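Local coordinates for DegV domain-containing protein Cgl2349/cg2579 (Corynebacterium glutamicum, PDB 3EGL), which binds long-chain fatty acids such as palmitate and may take part in lipid transport or fatty acid metabolism, at residues R202-P207 with F262-A266. Numbering follows the deposited sequence.
Sequences RADGEP and FANQA
A cation-pi stack of R202 on F262 joins the C-terminal end of helix 196-203 to the modelled tail of the chain, just beyond strand 255-261. The guanidinium lies nearly flat on the ring: centres are 4.4 Å apart and the planes 23° from parallel. The aliphatic part of R202 covers the same face, with CG 3.4 Å from the F262 ring centroid and close to the ring normal, a CH-pi contact. The bend at chi2 (67°) allows this double cover, since it turns the chain after CG so that the guanidinium can follow the ring toward F262 CB. A266 CA sits over the opposite guanidinium face, offset toward the rim, which places the group between ring and tail backbone.

At the guanidinium edge, the carbonyl oxygen of N264 takes two hydrogen bonds. R202 NH2 is 2.8 Å from N264 O, in the carbonyl plane and with an N-H...O angle of 154°; the bond from NH1 is weak. Stack, edge bonds and the salt bridge from NE to E138 probably limit rotation of the group.

The helix ends in a type I' turn from A203 to E206, with D204 and G205 at positive phi, closed by E206 N to A203 O. At the last position of the turn, E206 CB meets A263 CB at 3.6 Å. Water 2 bridges the backbones, accepting from A263 N at 3.0 Å and lying within donating distance of A203 O and P207 O. Water 1 similarly links R202 O, at 3.0 Å, to N264 N, the latter bond weak.

E138 belongs to strand 137-142, the sheet neighbour of strand 255-261. F262 also packs on E138, W140 and V208 and pairs through its backbone with R136, so the contact joins the C-terminal end of helix 196-203 to the tail leaving the inner strand 255-261, next to strand 137-142.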
loop_
_atom_site.group_PDB
_atom_site.type_symbol
_atom_site.label_atom_id
_atom_site.label_comp_id
_atom_site.label_asym_id
_atom_site.label_seq_id
_atom_site.Cartn_x
_atom_site.Cartn_y
_atom_site.Cartn_z
ATOM N N ARG A 202 4.702 17.700 6.613
ATOM C CA ARG A 202 4.819 17.209 5.254
ATOM C C ARG A 202 3.759 17.767 4.320
ATOM O O ARG A 202 4.005 17.906 3.113
ATOM C CB ARG A 202 4.751 15.685 5.258
ATOM C CG ARG A 202 4.796 14.984 3.903
ATOM C CD ARG A 202 6.138 15.132 3.179
ATOM N NE ARG A 202 6.097 14.465 1.885
ATOM C CZ ARG A 202 5.570 14.984 0.774
ATOM N NH1 ARG A 202 5.038 16.187 0.793
ATOM N NH2 ARG A 202 5.575 14.294 -0.364
ATOM N N ALA A 203 2.580 18.057 4.882
ATOM C CA ALA A 203 1.485 18.715 4.180
ATOM C C ALA A 203 1.904 20.095 3.643
ATOM O O ALA A 203 1.537 20.484 2.531
ATOM C CB ALA A 203 0.317 18.871 5.126
ATOM N N ASP A 204 2.646 20.829 4.479
ATOM C CA ASP A 204 3.203 22.136 4.144
ATOM C C ASP A 204 2.090 23.140 3.734
ATOM O O ASP A 204 2.177 23.823 2.695
ATOM C CB ASP A 204 4.296 21.970 3.069
ATOM C CG ASP A 204 5.165 23.199 2.922
ATOM O OD1 ASP A 204 5.665 23.716 3.956
ATOM O OD2 ASP A 204 5.345 23.658 1.768
ATOM N N GLY A 205 1.024 23.175 4.544
ATOM C CA GLY A 205 -0.100 24.080 4.326
ATOM C C GLY A 205 -1.061 23.715 3.212
ATOM O O GLY A 205 -1.997 24.463 2.929
ATOM N N GLU A 206 -0.854 22.572 2.578
ATOM C CA GLU A 206 -1.730 22.146 1.489
ATOM C C GLU A 206 -2.574 20.953 1.915
ATOM O O GLU A 206 -2.089 20.114 2.644
ATOM C CB GLU A 206 -0.904 21.756 0.279
ATOM C CG GLU A 206 0.094 22.789 -0.086
ATOM C CD GLU A 206 -0.382 23.643 -1.211
ATOM O OE1 GLU A 206 -1.334 24.434 -1.021
ATOM O OE2 GLU A 206 0.203 23.504 -2.303
ATOM N N PRO A 207 -3.845 20.895 1.457
ATOM C CA PRO A 207 -4.752 19.769 1.686
ATOM C C PRO A 207 -4.124 18.450 1.268
ATOM O O PRO A 207 -3.372 18.389 0.316
ATOM C CB PRO A 207 -5.933 20.080 0.764
ATOM C CG PRO A 207 -5.423 21.176 -0.174
ATOM C CD PRO A 207 -4.512 21.959 0.684
ATOM N N PHE A 262 0.182 13.824 -1.030
ATOM C CA PHE A 262 0.380 15.250 -0.763
ATOM C C PHE A 262 0.393 16.057 -2.050
ATOM O O PHE A 262 0.404 15.493 -3.139
ATOM C CB PHE A 262 1.670 15.484 0.021
ATOM C CG PHE A 262 1.671 14.849 1.397
ATOM C CD1 PHE A 262 1.233 15.569 2.516
ATOM C CD2 PHE A 262 2.101 13.536 1.578
ATOM C CE1 PHE A 262 1.218 14.988 3.805
ATOM C CE2 PHE A 262 2.103 12.935 2.858
ATOM C CZ PHE A 262 1.658 13.672 3.988
ATOM N N ALA A 263 0.379 17.384 -1.903
ATOM C CA ALA A 263 0.442 18.320 -3.032
ATOM C C ALA A 263 1.756 18.177 -3.779
ATOM O O ALA A 263 1.766 18.162 -4.998
ATOM C CB ALA A 263 0.254 19.774 -2.558
ATOM N N ASN A 264 2.854 18.073 -3.039
ATOM C CA ASN A 264 4.192 18.033 -3.628
ATOM C C ASN A 264 5.085 16.864 -3.247
ATOM O O ASN A 264 4.791 16.052 -2.340
ATOM C CB ASN A 264 4.977 19.277 -3.248
ATOM C CG ASN A 264 4.314 20.525 -3.664
ATOM O OD1 ASN A 264 3.895 21.316 -2.814
ATOM N ND2 ASN A 264 4.225 20.746 -4.969
ATOM N N GLN A 265 6.222 16.842 -3.920
ATOM C CA GLN A 265 7.274 15.911 -3.589
ATOM C C GLN A 265 7.885 16.173 -2.228
ATOM O O GLN A 265 7.717 17.248 -1.633
ATOM C CB GLN A 265 8.297 15.773 -4.717
ATOM C CG GLN A 265 7.769 14.800 -5.780
ATOM C CD GLN A 265 8.361 15.034 -7.171
ATOM O OE1 GLN A 265 9.586 14.997 -7.345
ATOM N NE2 GLN A 265 7.491 15.268 -8.173
ATOM N N ALA A 266 8.585 15.138 -1.770
ATOM C CA ALA A 266 8.992 14.932 -0.383
ATOM C C ALA A 266 9.668 16.125 0.323
ATOM O O ALA A 266 10.270 16.995 -0.322
ATOM C CB ALA A 266 9.851 13.633 -0.291
HETATM O O HOH W 1 2.995 18.696 0.351
HETATM O O HOH W 2 -0.312 18.439 0.805
#